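Local coordinates for delta-1-pyrroline-5-carboxylate dehydrogenase, mitochondrial (Mus musculus, PDB 4E3X), which catalyses the NAD+-dependent oxidation of L-glutamate gamma-semialdehyde to L-glutamate, the second step of proline breakdown in mitochondria, at residues B[113-117]-B[224-229]; B[140-144]-B[158-163]; B[176-180]-B[533-539]. All blocks are in the same frame, centred on the assembly; numbering follows the deposited sequence.

Contact 1: B[113-117]-B[224-229]; sequences RKEWD and ALMGNV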
ATOM      1  N   ARG B 113      -7.240   1.003  21.891  1.00  7.52           N
ATOM      2  CA  ARG B 113      -6.251   0.730  20.843  1.00  7.39           C
ATOM      3  C   ARG B 113      -4.785   0.706  21.309  1.00  7.87           C
ATOM      4  O   ARG B 113      -4.032  -0.191  20.934  1.00  8.56           O
ATOM      5  CB  ARG B 113      -6.407   1.738  19.702  1.00  7.00           C
ATOM      6  CG  ARG B 113      -5.475   1.502  18.522  1.00  7.46           C
ATOM      7  CD  ARG B 113      -5.415   2.734  17.616  1.00  9.00           C
ATOM      8  NE  ARG B 113      -4.764   3.850  18.284  1.00  9.95           N
ATOM      9  CZ  ARG B 113      -3.449   3.977  18.418  1.00 10.82           C
ATOM     10  NH1 ARG B 113      -2.636   3.063  17.909  1.00 10.11           N
ATOM     11  NH2 ARG B 113      -2.943   5.028  19.049  1.00 13.04           N
ATOM     12  N   LYS B 114      -4.375   1.696  22.099  1.00  8.72           N
ATOM     13  CA  LYS B 114      -2.961   1.833  22.446  1.00  9.48           C
ATOM     14  C   LYS B 114      -2.446   0.595  23.171  1.00  8.50           C
ATOM     15  O   LYS B 114      -1.382   0.076  22.846  1.00  9.35           O
ATOM     16  CB  LYS B 114      -2.721   3.086  23.291  1.00 11.69           C
ATOM     17  N   GLU B 115      -3.227   0.112  24.131  1.00  8.68           N
ATOM     18  CA  GLU B 115      -2.871  -1.091  24.876  1.00  9.77           C
ATOM     19  C   GLU B 115      -2.721  -2.305  23.953  1.00  8.13           C
ATOM     20  O   GLU B 115      -1.781  -3.086  24.074  1.00  9.07           O
ATOM     21  CB  GLU B 115      -3.917  -1.359  25.969  1.00 12.37           C
ATOM     22  CG  GLU B 115      -3.717  -2.645  26.759  1.00 16.80           C
ATOM     23  CD  GLU B 115      -4.853  -2.934  27.740  1.00 20.57           C
ATOM     24  OE1 GLU B 115      -5.991  -2.450  27.524  1.00 21.26           O
ATOM     25  OE2 GLU B 115      -4.607  -3.656  28.731  1.00 22.57           O
ATOM     26  N   TRP B 116      -3.646  -2.444  23.010  1.00  7.73           N
ATOM     27  CA  TRP B 116      -3.631  -3.568  22.077  1.00  7.51           C
ATOM     28  C   TRP B 116      -2.436  -3.469  21.122  1.00  6.41           C
ATOM     29  O   TRP B 116      -1.747  -4.460  20.862  1.00  7.49           O
ATOM     30  CB  TRP B 116      -4.961  -3.593  21.317  1.00  8.39           C
ATOM     31  CG  TRP B 116      -5.081  -4.633  20.244  1.00  7.61           C
ATOM     32  CD1 TRP B 116      -5.170  -4.404  18.896  1.00  7.48           C
ATOM     33  CD2 TRP B 116      -5.153  -6.056  20.416  1.00  7.13           C
ATOM     34  NE1 TRP B 116      -5.290  -5.598  18.221  1.00  6.94           N
ATOM     35  CE2 TRP B 116      -5.277  -6.624  19.128  1.00  7.37           C
ATOM     36  CE3 TRP B 116      -5.122  -6.906  21.531  1.00  9.18           C
ATOM     37  CZ2 TRP B 116      -5.376  -8.000  18.924  1.00  8.11           C
ATOM     38  CZ3 TRP B 116      -5.216  -8.275  21.324  1.00  9.03           C
ATOM     39  CH2 TRP B 116      -5.342  -8.808  20.027  1.00  9.47           C
ATOM     40  N   ASP B 117      -2.188  -2.267  20.615  1.00  7.00           N
ATOM     41  CA  ASP B 117      -1.052  -1.996  19.736  1.00  7.70           C
ATOM     42  C   ASP B 117       0.276  -2.296  20.446  1.00  7.79           C
ATOM     43  O   ASP B 117       1.214  -2.809  19.829  1.00  8.03           O
ATOM     44  CB  ASP B 117      -1.131  -0.534  19.279  1.00  7.95           C
ATOM     45  CG  ASP B 117       0.009  -0.115  18.372  1.00  9.68           C
ATOM     46  OD1 ASP B 117       0.481  -0.927  17.552  1.00  9.71           O
ATOM     47  OD2 ASP B 117       0.426   1.059  18.483  1.00 11.27           O
ATOM     48  N   ALA B 224      -6.826  -6.438  12.946  1.00  6.05           N
ATOM     49  CA  ALA B 224      -6.725  -6.596  14.392  1.00  6.06           C
ATOM     50  C   ALA B 224      -5.410  -7.274  14.793  1.00  5.67           C
ATOM     51  O   ALA B 224      -4.767  -6.879  15.773  1.00  6.33           O
ATOM     52  CB  ALA B 224      -7.920  -7.364  14.932  1.00  7.48           C
ATOM     53  N   LEU B 225      -5.012  -8.297  14.046  1.00  5.80           N
ATOM     54  CA  LEU B 225      -3.740  -8.973  14.282  1.00  6.66           C
ATOM     55  C   LEU B 225      -2.569  -7.995  14.314  1.00  7.05           C
ATOM     56  O   LEU B 225      -1.642  -8.143  15.118  1.00  7.25           O
ATOM     57  CB  LEU B 225      -3.501 -10.023  13.198  1.00  7.35           C
ATOM     58  CG  LEU B 225      -2.128 -10.688  13.142  1.00  8.07           C
ATOM     59  CD1 LEU B 225      -1.901 -11.604  14.347  1.00  8.65           C
ATOM     60  CD2 LEU B 225      -2.014 -11.451  11.821  1.00  8.86           C
ATOM     61  N   MET B 226      -2.631  -6.978  13.456  1.00  6.45           N
ATOM     62  CA  MET B 226      -1.550  -6.011  13.323  1.00  6.95           C
ATOM     63  C   MET B 226      -1.661  -4.837  14.292  1.00  7.51           C
ATOM     64  O   MET B 226      -0.965  -3.840  14.145  1.00  8.59           O
ATOM     65  CB  MET B 226      -1.473  -5.518  11.876  1.00  6.62           C
ATOM     66  CG  MET B 226      -1.279  -6.645  10.870  1.00  7.31           C
ATOM     67  SD  MET B 226       0.125  -7.718  11.206  1.00  8.54           S
ATOM     68  CE  MET B 226       1.490  -6.630  10.822  1.00 10.64           C
ATOM     69  N   GLY B 227      -2.504  -4.974  15.308  1.00  6.71           N
ATOM     70  CA  GLY B 227      -2.575  -3.960  16.349  1.00  6.75           C
ATOM     71  C   GLY B 227      -3.610  -2.882  16.126  1.00  6.73           C
ATOM     72  O   GLY B 227      -3.613  -1.868  16.817  1.00  7.65           O
ATOM     73  N   ASN B 228      -4.480  -3.096  15.146  1.00  5.82           N
ATOM     74  CA  ASN B 228      -5.576  -2.170  14.908  1.00  5.55           C
ATOM     75  C   ASN B 228      -6.828  -2.508  15.693  1.00  5.50           C
ATOM     76  O   ASN B 228      -6.998  -3.631  16.174  1.00  6.69           O
ATOM     77  CB  ASN B 228      -5.914  -2.137  13.425  1.00  5.19           C
ATOM     78  CG  ASN B 228      -4.751  -1.671  12.605  1.00  5.21           C
ATOM     79  OD1 ASN B 228      -4.435  -0.487  12.618  1.00  6.64           O
ATOM     80  ND2 ASN B 228      -4.072  -2.600  11.924  1.00  6.08           N
ATOM     81  N   VAL B 229      -7.703  -1.518  15.804  1.00  5.40           N
ATOM     82  CA  VAL B 229      -9.052  -1.733  16.293  1.00  5.67           C
ATOM     83  C   VAL B 229     -10.016  -1.519  15.129  1.00  5.39           C
ATOM     84  O   VAL B 229      -9.742  -0.745  14.214  1.00  6.18           O
ATOM     85  CB  VAL B 229      -9.393  -0.837  17.503  1.00  6.36           C
ATOM     86  CG1 VAL B 229      -8.491  -1.187  18.677  1.00  7.32           C
ATOM     87  CG2 VAL B 229      -9.280   0.640  17.150  1.00  6.83           C
TER
HETATM   88  O   HOH W   1      -2.960   0.765  16.274  1.00  9.39           O
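The indole of Trp116 hydrogen-bonds to a carbonyl that already closes the end of another helix. Its NE1 donates to Ala224 O over 2.8 Å at an N-H...O angle of 140°, the oxygen meeting the ring at its edge, near the ring plane. The same oxygen receives Gly227 N in the Schellman motif that ends helix 213-225, whose second bond runs from Asn228 N to Pro223 O. Gly227 is the C-prime residue, with a positive phi of 92° at which a side chain would press against the preceding carbonyl oxygen; a beta carbon here would also crowd Asp117 OD1. Having CG anti to the backbone N (chi1 176°) lets Trp116 lay CD1 3.5 Å from Gly227 C. At the other end, Val229 CG1 packs 3.7 Å from Arg113 CB, the two side chains crossing at about a right angle. The arginine chain then bends at chi3, bringing NH1 to a water that accepts from it at 2.8 Å and donates to Gly227 O, also at 2.8 Å. Asp117, only a long salt-bridge partner of Arg113, pairs more strongly with Arg498 of the second subunit. A tryptophan suits this place because its broad ring packs on Leu254, Pro255 and Ile258 while its one N-H lets helix 99-118 grip the polar end of helix 213-225: two donors satisfy a buried carbonyl.

Contact 2: B[140-144]-B[158-163]; sequences RAEVL and AEIDAA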
ATOM      1  N   ARG B 140     -16.018 -26.707  14.229  1.00  8.86           N
ATOM      2  CA  ARG B 140     -16.079 -26.880  12.778  1.00  8.93           C
ATOM      3  C   ARG B 140     -17.506 -27.110  12.300  1.00  9.12           C
ATOM      4  O   ARG B 140     -17.970 -26.462  11.365  1.00  9.58           O
ATOM      5  CB  ARG B 140     -15.185 -28.040  12.314  1.00  9.80           C
ATOM      6  CG  ARG B 140     -14.760 -27.912  10.846  1.00 10.07           C
ATOM      7  CD  ARG B 140     -14.190 -29.224  10.311  1.00  9.87           C
ATOM      8  NE  ARG B 140     -13.429 -29.063   9.073  1.00 11.01           N
ATOM      9  CZ  ARG B 140     -12.113 -28.884   9.030  1.00 10.52           C
ATOM     10  NH1 ARG B 140     -11.492 -28.764   7.864  1.00 12.08           N
ATOM     11  NH2 ARG B 140     -11.415 -28.816  10.161  1.00 11.18           N
ATOM     12  N   ALA B 141     -18.203 -28.046  12.932  1.00  9.23           N
ATOM     13  CA  ALA B 141     -19.534 -28.408  12.465  1.00  9.62           C
ATOM     14  C   ALA B 141     -20.484 -27.212  12.568  1.00  8.89           C
ATOM     15  O   ALA B 141     -21.293 -26.974  11.668  1.00  9.86           O
ATOM     16  CB  ALA B 141     -20.069 -29.623  13.230  1.00 10.90           C
ATOM     17  N   GLU B 142     -20.369 -26.450  13.652  1.00  9.71           N
ATOM     18  CA  GLU B 142     -21.184 -25.253  13.835  1.00  9.64           C
ATOM     19  C   GLU B 142     -21.002 -24.235  12.712  1.00  9.37           C
ATOM     20  O   GLU B 142     -21.982 -23.768  12.123  1.00  9.50           O
ATOM     21  CB  GLU B 142     -20.850 -24.594  15.176  1.00 10.10           C
ATOM     22  CG  GLU B 142     -21.587 -23.277  15.394  1.00 10.24           C
ATOM     23  CD  GLU B 142     -21.001 -22.429  16.510  1.00 11.63           C
ATOM     24  OE1 GLU B 142     -20.225 -22.958  17.334  1.00 14.29           O
ATOM     25  OE2 GLU B 142     -21.330 -21.226  16.564  1.00 12.59           O
ATOM     26  N   VAL B 143     -19.759 -23.863  12.424  1.00  8.86           N
ATOM     27  CA  VAL B 143     -19.546 -22.828  11.407  1.00  8.15           C
ATOM     28  C   VAL B 143     -19.912 -23.324  10.007  1.00  7.52           C
ATOM     29  O   VAL B 143     -20.409 -22.556   9.184  1.00  8.59           O
ATOM     30  CB  VAL B 143     -18.133 -22.183  11.454  1.00  8.86           C
ATOM     31  CG1 VAL B 143     -17.897 -21.538  12.821  1.00 10.23           C
ATOM     32  CG2 VAL B 143     -17.042 -23.186  11.111  1.00  9.42           C
ATOM     33  N   LEU B 144     -19.671 -24.605   9.745  1.00  8.32           N
ATOM     34  CA  LEU B 144     -20.105 -25.181   8.478  1.00  8.65           C
ATOM     35  C   LEU B 144     -21.627 -25.117   8.348  1.00  7.74           C
ATOM     36  O   LEU B 144     -22.152 -24.666   7.330  1.00  8.74           O
ATOM     37  CB  LEU B 144     -19.616 -26.625   8.345  1.00 10.03           C
ATOM     38  CG  LEU B 144     -18.278 -26.839   7.633  1.00 14.03           C
ATOM     39  CD1 LEU B 144     -17.175 -25.960   8.175  1.00 16.22           C
ATOM     40  CD2 LEU B 144     -17.892 -28.306   7.730  1.00 14.72           C
ATOM     41  N   ALA B 158     -19.030 -25.141   2.045  1.00  8.56           N
ATOM     42  CA  ALA B 158     -18.891 -24.617   3.398  1.00  8.88           C
ATOM     43  C   ALA B 158     -17.537 -25.021   3.981  1.00  8.61           C
ATOM     44  O   ALA B 158     -16.856 -24.216   4.616  1.00  8.94           O
ATOM     45  CB  ALA B 158     -20.015 -25.118   4.265  1.00  9.40           C
ATOM     46  N   GLU B 159     -17.149 -26.271   3.746  1.00  9.20           N
ATOM     47  CA  GLU B 159     -15.897 -26.812   4.267  1.00  9.81           C
ATOM     48  C   GLU B 159     -14.670 -26.049   3.785  1.00  9.50           C
ATOM     49  O   GLU B 159     -13.786 -25.731   4.579  1.00 11.34           O
ATOM     50  CB  GLU B 159     -15.770 -28.300   3.919  1.00 11.32           C
ATOM     51  CG  GLU B 159     -14.366 -28.872   4.038  1.00 11.75           C
ATOM     52  CD  GLU B 159     -13.909 -29.111   5.473  1.00 13.22           C
ATOM     53  OE1 GLU B 159     -14.636 -28.753   6.426  1.00 13.12           O
ATOM     54  OE2 GLU B 159     -12.807 -29.672   5.640  1.00 13.81           O
ATOM     55  N   ILE B 160     -14.609 -25.749   2.493  1.00  9.75           N
ATOM     56  CA  ILE B 160     -13.446 -25.038   1.973  1.00 10.69           C
ATOM     57  C   ILE B 160     -13.397 -23.577   2.403  1.00  9.84           C
ATOM     58  O   ILE B 160     -12.338 -22.961   2.345  1.00 10.50           O
ATOM     59  CB  ILE B 160     -13.304 -25.146   0.438  1.00 13.86           C
ATOM     60  CG1 ILE B 160     -14.417 -24.386  -0.285  1.00 13.68           C
ATOM     61  CG2 ILE B 160     -13.237 -26.608   0.009  1.00 14.76           C
ATOM     62  CD1 ILE B 160     -14.304 -24.447  -1.804  1.00 15.26           C
ATOM     63  N   ASP B 161     -14.537 -23.053   2.854  1.00  9.07           N
ATOM     64  CA  ASP B 161     -14.691 -21.648   3.218  1.00  7.91           C
ATOM     65  C   ASP B 161     -14.611 -21.439   4.736  1.00  7.61           C
ATOM     66  O   ASP B 161     -13.594 -20.966   5.256  1.00  8.57           O
ATOM     67  CB  ASP B 161     -16.032 -21.140   2.654  1.00  8.34           C
ATOM     68  CG  ASP B 161     -16.443 -19.769   3.190  1.00  8.32           C
ATOM     69  OD1 ASP B 161     -15.580 -19.033   3.707  1.00  9.15           O
ATOM     70  OD2 ASP B 161     -17.648 -19.431   3.085  1.00  8.02           O
ATOM     71  N   ALA B 162     -15.692 -21.777   5.441  1.00  8.78           N
ATOM     72  CA  ALA B 162     -15.811 -21.471   6.870  1.00 10.04           C
ATOM     73  C   ALA B 162     -14.810 -22.231   7.718  1.00  9.75           C
ATOM     74  O   ALA B 162     -14.433 -21.782   8.799  1.00 10.45           O
ATOM     75  CB  ALA B 162     -17.224 -21.741   7.357  1.00 10.39           C
ATOM     76  N   ALA B 163     -14.401 -23.400   7.243  1.00  9.02           N
ATOM     77  CA  ALA B 163     -13.334 -24.116   7.912  1.00 10.42           C
ATOM     78  C   ALA B 163     -11.995 -23.783   7.258  1.00  9.78           C
ATOM     79  O   ALA B 163     -11.275 -22.923   7.742  1.00 10.57           O
ATOM     80  CB  ALA B 163     -13.598 -25.617   7.923  1.00 10.92           C
TER
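Leu144, Glu159 and Arg140 carry most of this contact between helix 140-151 and helix 155-180. Leu144 is a knob in a hole formed by Ala158, Glu159, Ala162 and Ala163. One branch, CD1, reaches Ala163 CB at 3.6 Å and also touches Ala162 CB, while CG lies 4.2 Å from Ala158 CB. The other branch, CD2, comes within 3.5 Å of Glu159 OE1, the two side chains crossing at a slant. A branched leucine fills such a hole well, and the three alanines leave it deep enough to enter.

The two short helical segments run at 107° to each other, their axes 9.1 Å apart at closest approach. They belong to successive helices of the aldehyde dehydrogenase fold that cross at close to a right angle, and the later helix widens into a pi-type turn at 159-163, just where it receives the leucine. Val143 adds its CG2 methyl against Ala162 CB.

Beside the leucine, Arg140 holds Glu159 side-on. NE donates to the syn lone pair of Glu159 OE1 at 2.9 Å, nearly straight at 166°, and NH1 reaches OE2 at 2.7 Å. The guanidinium and carboxylate planes are 35° apart, consistent with OE1 lying nearly in the guanidinium plane while NH1 meets OE2 from out of the carboxylate plane. An extended arginine chain and a glutamate bent at chi2 bring the charges together, with Ala163 CB lying over one guanidinium face. Both charges have further partners in the N-terminal region: Arg140 NH2 pairs with Glu35, and Glu159 OE2 accepts from Leu38 N.

Contact 3: B[176-180]-B[533-539]; sequences FAVEL and GGPHYIL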
ATOM      1  N   PHE B 176       2.899 -14.916   9.153  1.00  7.89           N
ATOM      2  CA  PHE B 176       3.449 -13.777   8.429  1.00  8.35           C
ATOM      3  C   PHE B 176       3.746 -12.620   9.386  1.00  7.70           C
ATOM      4  O   PHE B 176       4.780 -11.960   9.279  1.00  8.76           O
ATOM      5  CB  PHE B 176       2.483 -13.314   7.335  1.00  9.09           C
ATOM      6  CG  PHE B 176       2.223 -14.340   6.256  1.00 10.04           C
ATOM      7  CD1 PHE B 176       3.209 -15.228   5.857  1.00 11.15           C
ATOM      8  CD2 PHE B 176       0.981 -14.407   5.639  1.00 10.70           C
ATOM      9  CE1 PHE B 176       2.955 -16.163   4.854  1.00 12.57           C
ATOM     10  CE2 PHE B 176       0.720 -15.327   4.641  1.00 11.59           C
ATOM     11  CZ  PHE B 176       1.704 -16.215   4.259  1.00 11.79           C
ATOM     12  N   ALA B 177       2.846 -12.392  10.335  1.00  8.00           N
ATOM     13  CA  ALA B 177       2.998 -11.286  11.284  1.00  8.20           C
ATOM     14  C   ALA B 177       4.123 -11.509  12.299  1.00  9.07           C
ATOM     15  O   ALA B 177       4.920 -10.605  12.563  1.00  9.88           O
ATOM     16  CB  ALA B 177       1.692 -11.013  11.991  1.00  7.76           C
ATOM     17  N   VAL B 178       4.188 -12.708  12.871  1.00  9.80           N
ATOM     18  CA  VAL B 178       5.249 -13.012  13.819  1.00 10.70           C
ATOM     19  C   VAL B 178       6.615 -12.908  13.136  1.00 10.72           C
ATOM     20  O   VAL B 178       7.569 -12.351  13.697  1.00 12.39           O
ATOM     21  CB  VAL B 178       5.040 -14.408  14.454  1.00 12.42           C
ATOM     22  CG1 VAL B 178       6.323 -14.920  15.106  1.00 14.57           C
ATOM     23  CG2 VAL B 178       3.882 -14.367  15.451  1.00 13.60           C
ATOM     24  N   GLU B 179       6.700 -13.399  11.904  1.00 10.07           N
ATOM     25  CA  GLU B 179       7.972 -13.418  11.202  1.00 12.15           C
ATOM     26  C   GLU B 179       8.340 -12.047  10.635  1.00 11.76           C
ATOM     27  O   GLU B 179       9.520 -11.755  10.476  1.00 13.24           O
ATOM     28  CB  GLU B 179       7.986 -14.538  10.154  1.00 13.39           C
ATOM     29  CG  GLU B 179       7.878 -15.910  10.833  1.00 13.47           C
ATOM     30  CD  GLU B 179       7.911 -17.100   9.890  1.00 15.15           C
ATOM     31  OE1 GLU B 179       7.992 -16.915   8.658  1.00 16.13           O
ATOM     32  OE2 GLU B 179       7.842 -18.237  10.401  1.00 15.30           O
ATOM     33  N   LEU B 180       7.345 -11.192  10.385  1.00 11.80           N
ATOM     34  CA  LEU B 180       7.609  -9.835   9.900  1.00 11.22           C
ATOM     35  C   LEU B 180       8.482  -9.058  10.880  1.00 11.27           C
ATOM     36  O   LEU B 180       9.296  -8.228  10.482  1.00 11.89           O
ATOM     37  CB  LEU B 180       6.297  -9.075   9.666  1.00 11.30           C
ATOM     38  CG  LEU B 180       6.403  -7.592   9.282  1.00 10.97           C
ATOM     39  CD1 LEU B 180       7.144  -7.406   7.952  1.00 11.71           C
ATOM     40  CD2 LEU B 180       5.018  -6.944   9.233  1.00 11.19           C
ATOM     41  N   GLY B 533      -4.027 -13.768   1.620  1.00  8.42           N
ATOM     42  CA  GLY B 533      -3.589 -15.126   1.373  1.00  9.48           C
ATOM     43  C   GLY B 533      -2.096 -15.213   1.114  1.00  8.35           C
ATOM     44  O   GLY B 533      -1.518 -16.305   1.108  1.00  9.25           O
ATOM     45  N   GLY B 534      -1.466 -14.063   0.880  1.00  7.82           N
ATOM     46  CA  GLY B 534      -0.023 -13.996   0.736  1.00  8.89           C
ATOM     47  C   GLY B 534       0.643 -13.244   1.874  1.00  9.27           C
ATOM     48  O   GLY B 534      -0.028 -12.698   2.750  1.00  9.57           O
ATOM     49  N   PRO B 535       1.977 -13.187   1.848  1.00  9.84           N
ATOM     50  CA  PRO B 535       2.785 -12.684   2.959  1.00 10.86           C
ATOM     51  C   PRO B 535       2.819 -11.159   3.075  1.00 10.46           C
ATOM     52  O   PRO B 535       3.320 -10.641   4.069  1.00 12.59           O
ATOM     53  CB  PRO B 535       4.181 -13.226   2.628  1.00 12.03           C
ATOM     54  CG  PRO B 535       4.193 -13.290   1.130  1.00 12.22           C
ATOM     55  CD  PRO B 535       2.808 -13.720   0.749  1.00 11.24           C
ATOM     56  N   HIS B 536       2.300 -10.448   2.084  1.00  8.94           N
ATOM     57  CA  HIS B 536       2.424  -8.992   2.066  1.00  9.31           C
ATOM     58  C   HIS B 536       1.160  -8.249   2.478  1.00  9.31           C
ATOM     59  O   HIS B 536       1.200  -7.052   2.763  1.00 10.32           O
ATOM     60  CB  HIS B 536       2.861  -8.530   0.677  1.00 10.00           C
ATOM     61  CG  HIS B 536       4.130  -9.164   0.214  1.00 10.78           C
ATOM     62  ND1 HIS B 536       4.214  -9.889  -0.954  1.00 11.85           N
ATOM     63  CD2 HIS B 536       5.364  -9.192   0.767  1.00 12.17           C
ATOM     64  CE1 HIS B 536       5.447 -10.338  -1.100  1.00 11.64           C
ATOM     65  NE2 HIS B 536       6.166  -9.929  -0.069  1.00 11.86           N
ATOM     66  N   TYR B 537       0.034  -8.954   2.489  1.00  8.12           N
ATOM     67  CA  TYR B 537      -1.253  -8.341   2.819  1.00  7.89           C
ATOM     68  C   TYR B 537      -1.226  -7.577   4.140  1.00  7.63           C
ATOM     69  O   TYR B 537      -1.752  -6.463   4.223  1.00  7.49           O
ATOM     70  CB  TYR B 537      -2.306  -9.435   2.875  1.00  8.23           C
ATOM     71  CG  TYR B 537      -3.717  -8.985   3.171  1.00  8.62           C
ATOM     72  CD1 TYR B 537      -4.422  -8.204   2.262  1.00  9.33           C
ATOM     73  CD2 TYR B 537      -4.362  -9.387   4.334  1.00  8.80           C
ATOM     74  CE1 TYR B 537      -5.727  -7.821   2.510  1.00 10.00           C
ATOM     75  CE2 TYR B 537      -5.669  -9.008   4.596  1.00  9.30           C
ATOM     76  CZ  TYR B 537      -6.350  -8.232   3.675  1.00 10.34           C
ATOM     77  OH  TYR B 537      -7.656  -7.866   3.925  1.00 11.69           O
ATOM     78  N   ILE B 538      -0.607  -8.161   5.162  1.00  7.83           N
ATOM     79  CA  ILE B 538      -0.590  -7.546   6.487  1.00  7.83           C
ATOM     80  C   ILE B 538       0.130  -6.199   6.497  1.00  7.88           C
ATOM     81  O   ILE B 538      -0.119  -5.371   7.375  1.00  7.77           O
ATOM     82  CB  ILE B 538       0.024  -8.461   7.570  1.00  8.75           C
ATOM     83  CG1 ILE B 538       1.393  -8.976   7.120  1.00 10.00           C
ATOM     84  CG2 ILE B 538      -0.933  -9.597   7.925  1.00  9.54           C
ATOM     85  CD1 ILE B 538       2.169  -9.653   8.224  1.00  9.64           C
ATOM     86  N   LEU B 539       0.989  -5.963   5.507  1.00  7.52           N
ATOM     87  CA  LEU B 539       1.728  -4.703   5.433  1.00  7.84           C
ATOM     88  C   LEU B 539       0.821  -3.494   5.212  1.00  7.17           C
ATOM     89  O   LEU B 539       1.198  -2.365   5.535  1.00  9.50           O
ATOM     90  CB  LEU B 539       2.818  -4.758   4.363  1.00 10.51           C
ATOM     91  CG  LEU B 539       3.964  -5.702   4.713  1.00 14.02           C
ATOM     92  CD1 LEU B 539       4.822  -5.984   3.499  1.00 14.74           C
ATOM     93  CD2 LEU B 539       4.792  -5.101   5.837  1.00 15.56           C
TER
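The aromatic part of this contact is a CH-pi interaction, with Pro535 CA standing over the middle of one face of the Phe176 ring. The carbon lies 3.6 Å from the ring centroid and only 7° off the ring normal, so its C-H can point into the pi cloud. A proline alpha carbon, bonded to a ring nitrogen and a carbonyl carbon, has a somewhat polarised C-H that suits such a seat. Pro535 CB meets Phe176 CE1 at 3.9 Å. With its CG anti to the carbonyl carbon (chi1 -63°), Phe176 swings its ring away from helix 155-180 and across the loop between strands 523-524 and 542-550, which turns into a 3-10 segment at 537-539 and packs on the last part of that helix.

Backbone oxygens approach the same ring. Gly534 O lies 3.3 Å from Phe176 CE2, obliquely to the ring, and Gly533 O stands farther off at the edge. Neither glycine carries a side chain, and Gly533 has a positive phi (100°) that suits it to this bend.

The remaining contacts are aliphatic. Ile538 sets CD1 against the backbone, 3.5 Å from Ala177 N; small Ala177 lets it come close, and its CB is 4.0 Å from the same methyl. Leu180 and Ile538 slide past each other in opposite directions, and Leu180 CD2 also meets Leu539 CD2 at 3.9 Å. Leu539 packs on Leu539 of the second subunit, and Leu180 on that subunit's His536.

Gly533 is about 7 Å from the side chain of Ser513, a substrate-binding residue. No hydrogen bond crosses between the two segments, so across this interface, near the substrate site and the second subunit, the fit probably rests on shape and dispersion.

In the fold
Contacts 1 and 2 are buried, whereas contact 3 is only partly so. Contacts 2 and 3 share helix 155-180, using different parts of it, and lie about 24 Å apart between centres without touching. Contacts 1 and 3 do touch: Met226 packs on Ala177, Leu180 and Ile538, and Leu225 on Ala177, so the end of helix 213-225 joins them. Both also reach the second subunit, contact 1 by a salt bridge and packing, contact 3 by packing, while contact 2 stays within its own chain. The chemistry differs accordingly: a carbonyl oxygen with two donors and a bridging water in contact 1, a buried ion pair beside a leucine knob in contact 2, and apolar and CH-pi packing in contact 3.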